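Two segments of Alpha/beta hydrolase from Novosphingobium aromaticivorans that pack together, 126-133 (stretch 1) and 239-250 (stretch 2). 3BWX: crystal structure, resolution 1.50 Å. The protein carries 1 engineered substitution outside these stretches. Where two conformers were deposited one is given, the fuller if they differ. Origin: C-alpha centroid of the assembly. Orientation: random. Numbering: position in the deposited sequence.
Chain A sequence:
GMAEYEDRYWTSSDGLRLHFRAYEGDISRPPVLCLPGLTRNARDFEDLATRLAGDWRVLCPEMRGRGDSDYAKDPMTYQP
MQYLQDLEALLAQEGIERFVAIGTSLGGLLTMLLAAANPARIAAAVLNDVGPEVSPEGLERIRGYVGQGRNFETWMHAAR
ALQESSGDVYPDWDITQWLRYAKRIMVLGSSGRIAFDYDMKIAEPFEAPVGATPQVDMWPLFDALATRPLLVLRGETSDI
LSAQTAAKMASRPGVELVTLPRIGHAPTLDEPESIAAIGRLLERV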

# COMPACT_ATOMS: atom_id res chain seq x y z
N VAL A 126 8.51 -6.13 -3.31
CA VAL A 126 7.29 -6.88 -3.34
C VAL A 126 6.22 -6.00 -3.93
O VAL A 126 6.02 -4.91 -3.43
CB VAL A 126 6.86 -7.29 -1.91
CG1 VAL A 126 5.49 -8.08 -1.96
CG2 VAL A 126 7.94 -8.11 -1.20
N LEU A 127 5.54 -6.47 -4.98
CA LEU A 127 4.38 -5.80 -5.57
C LEU A 127 3.18 -6.61 -5.13
O LEU A 127 3.06 -7.79 -5.45
CB LEU A 127 4.43 -5.72 -7.09
CG LEU A 127 5.44 -4.77 -7.75
CD1 LEU A 127 5.40 -4.96 -9.29
CD2 LEU A 127 5.16 -3.30 -7.35
N ASN A 128 2.30 -5.99 -4.37
CA ASN A 128 1.13 -6.68 -3.86
C ASN A 128 -0.10 -6.29 -4.66
O ASN A 128 -0.69 -5.21 -4.51
CB ASN A 128 0.92 -6.40 -2.41
CG ASN A 128 -0.28 -7.10 -1.84
OD1 ASN A 128 -0.68 -8.18 -2.31
ND2 ASN A 128 -0.83 -6.52 -0.80
N ASP A 129 -0.44 -7.20 -5.56
CA ASP A 129 -1.68 -7.16 -6.37
C ASP A 129 -1.79 -5.92 -7.24
O ASP A 129 -2.84 -5.25 -7.32
CB ASP A 129 -2.96 -7.41 -5.54
CG ASP A 129 -4.08 -8.03 -6.37
OD1 ASP A 129 -3.87 -9.15 -6.81
OD2 ASP A 129 -5.11 -7.38 -6.62
N VAL A 130 -0.69 -5.57 -7.86
CA VAL A 130 -0.68 -4.51 -8.81
C VAL A 130 0.40 -4.82 -9.83
O VAL A 130 1.41 -5.44 -9.52
CB VAL A 130 -0.49 -3.16 -8.15
CG1 VAL A 130 0.85 -3.07 -7.43
CG2 VAL A 130 -0.77 -2.05 -9.15
N GLY A 131 0.16 -4.37 -11.06
CA GLY A 131 1.09 -4.56 -12.16
C GLY A 131 0.96 -3.45 -13.20
O GLY A 131 0.18 -2.55 -13.05
N PRO A 132 1.78 -3.53 -14.27
CA PRO A 132 1.80 -2.48 -15.29
C PRO A 132 0.58 -2.49 -16.21
O PRO A 132 0.51 -1.66 -17.11
CB PRO A 132 3.06 -2.80 -16.09
CG PRO A 132 3.23 -4.32 -15.93
CD PRO A 132 2.77 -4.60 -14.54
N GLU A 133 -0.32 -3.44 -16.03
CA GLU A 133 -1.64 -3.45 -16.68
C GLU A 133 -2.64 -3.57 -15.55
O GLU A 133 -2.57 -4.51 -14.76
CB GLU A 133 -1.81 -4.63 -17.64
CG GLU A 133 -0.90 -4.55 -18.85
CD GLU A 133 -0.82 -5.83 -19.71
OE1 GLU A 133 -1.00 -6.98 -19.20
OE2 GLU A 133 -0.50 -5.68 -20.91
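Stretch 2, residues 239-250: DILSAQTAAKMA

Stretch 1 leaves a strand, Val-126 to Asn-128, and continues as a loop; Asp-129, with phi/psi of 60/43°, marks the turn, after which Val-130 and Gly-131 are extended again. Stretch 2 enters as loop, and its helix starts at Ala-243, with Ser-242 at the N-cap position. The helical assignment rests on i to i+4 backbone hydrogen bonds, among them Ala-246 N to Ser-242 O (3.1 Å) and Met-249 N to Thr-245 O (2.9 Å). Two CA pairs fix the register: Val-130 CA lies 5.6 Å from Leu-241 CA, and Glu-133 CA lies 6.6 Å from Thr-245 CA. Both chains therefore advance in the same sense between these points, although no direct backbone hydrogen bond joins them. Water fills that role: water 1 accepts from Gly-131 N (3.0 Å) and lies 2.8 Å from Glu-133 O and 3.0 Å from Ile-240 O, while water 2 donates to Glu-133 O (2.9 Å) and accepts from Ser-242 N (3.0 Å).

On the helix, Thr-245 and Met-249, four residues apart, both direct CA to CB toward stretch 1. The selenomethionine Met-249 brings its CE to 3.6 Å from Leu-127 CD1 and 3.6 Å from Gly-131 CA, and its SE to 3.9 Å from Pro-132 CD. Gly-131 permits this close approach: an ideal CB there would fall 2.7 Å from Met-249 SE and 3.0 Å from Leu-241 CD1, both clashes. Before the helix, Ile-240 CG2 packs 3.5 Å from Asp-129 O, and Leu-241 CD2 reaches 4.0 Å from Val-130 N.

The direct polar link is the hydrogen bond from Thr-245 OG1 to Glu-133 OE1, 2.7 Å. Glu-133 starts sideways at CB, but its extended chi2 (168°) helps carry the carboxylate to the helix. Water 3 then connects Glu-133 OE2 (2.7 Å) with Lys-248 NZ (2.9 Å).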

# COMPACT_ATOMS: atom_id res chain seq x y z
N ASP A 239 -9.66 -8.27 -9.24
CA ASP A 239 -10.22 -7.44 -10.32
C ASP A 239 -9.28 -6.29 -10.77
O ASP A 239 -9.71 -5.40 -11.51
CB ASP A 239 -11.63 -6.93 -9.97
CG ASP A 239 -11.66 -5.89 -8.85
OD1 ASP A 239 -10.61 -5.50 -8.26
OD2 ASP A 239 -12.79 -5.41 -8.60
N ILE A 240 -8.03 -6.32 -10.33
CA ILE A 240 -7.06 -5.24 -10.58
C ILE A 240 -5.89 -5.82 -11.35
O ILE A 240 -5.44 -5.26 -12.33
CB ILE A 240 -6.61 -4.54 -9.28
CG1 ILE A 240 -7.71 -3.58 -8.78
CG2 ILE A 240 -5.24 -3.77 -9.46
CD1 ILE A 240 -7.66 -2.16 -9.42
N LEU A 241 -5.45 -6.99 -10.95
CA LEU A 241 -4.31 -7.68 -11.58
C LEU A 241 -4.83 -9.01 -12.12
O LEU A 241 -5.25 -9.87 -11.32
CB LEU A 241 -3.19 -7.88 -10.58
CG LEU A 241 -1.98 -8.63 -11.12
CD1 LEU A 241 -1.33 -7.87 -12.29
CD2 LEU A 241 -0.91 -8.89 -10.07
N SER A 242 -4.83 -9.15 -13.45
CA SER A 242 -5.26 -10.37 -14.09
C SER A 242 -4.20 -11.48 -13.97
O SER A 242 -2.99 -11.20 -13.81
CB SER A 242 -5.59 -10.10 -15.56
OG SER A 242 -4.43 -10.02 -16.37
N ALA A 243 -4.66 -12.74 -14.02
CA ALA A 243 -3.73 -13.87 -14.03
C ALA A 243 -2.76 -13.79 -15.21
O ALA A 243 -1.57 -14.11 -15.09
CB ALA A 243 -4.48 -15.21 -14.03
N GLN A 244 -3.28 -13.34 -16.35
CA GLN A 244 -2.48 -13.20 -17.55
C GLN A 244 -1.33 -12.20 -17.38
O GLN A 244 -0.19 -12.48 -17.73
CB GLN A 244 -3.37 -12.82 -18.75
CG GLN A 244 -2.79 -13.30 -20.04
CD GLN A 244 -3.53 -12.85 -21.31
OE1 GLN A 244 -4.75 -12.80 -21.36
NE2 GLN A 244 -2.76 -12.52 -22.34
N THR A 245 -1.64 -11.02 -16.84
CA THR A 245 -0.62 -9.99 -16.62
C THR A 245 0.44 -10.46 -15.61
O THR A 245 1.66 -10.26 -15.79
CB THR A 245 -1.29 -8.69 -16.12
OG1 THR A 245 -2.19 -8.18 -17.13
CG2 THR A 245 -0.25 -7.65 -15.78
N ALA A 246 -0.03 -11.10 -14.55
CA ALA A 246 0.87 -11.69 -13.53
C ALA A 246 1.81 -12.74 -14.12
O ALA A 246 2.97 -12.74 -13.80
CB ALA A 246 0.09 -12.25 -12.33
N ALA A 247 1.31 -13.61 -14.99
CA ALA A 247 2.19 -14.62 -15.63
C ALA A 247 3.22 -13.94 -16.55
O ALA A 247 4.37 -14.34 -16.57
CB ALA A 247 1.38 -15.67 -16.38
N LYS A 248 2.82 -12.87 -17.24
CA LYS A 248 3.79 -12.06 -18.00
C LYS A 248 4.87 -11.43 -17.11
O LYS A 248 6.04 -11.48 -17.43
CB LYS A 248 3.08 -11.02 -18.87
CG LYS A 248 2.37 -11.61 -20.06
CD LYS A 248 1.35 -10.62 -20.60
CE LYS A 248 0.81 -11.07 -21.97
NZ LYS A 248 -0.08 -10.02 -22.54
N MSE A 249 4.46 -10.87 -15.97
CA MSE A 249 5.42 -10.37 -14.97
C MSE A 249 6.39 -11.48 -14.52
O MSE A 249 7.63 -11.30 -14.50
CB MSE A 249 4.65 -9.76 -13.77
CG MSE A 249 3.88 -8.50 -14.13
SE MSE A 249 2.50 -8.12 -12.83
CE MSE A 249 3.53 -7.07 -11.56
N ALA A 250 5.84 -12.65 -14.18
CA ALA A 250 6.63 -13.76 -13.69
C ALA A 250 7.61 -14.32 -14.70
O ALA A 250 8.54 -15.02 -14.30
CB ALA A 250 5.72 -14.87 -13.19
O HOH W 1 -2.65 -4.17 -11.97
O HOH W 2 -4.08 -6.88 -15.25
O HOH W 3 0.71 -7.22 -22.81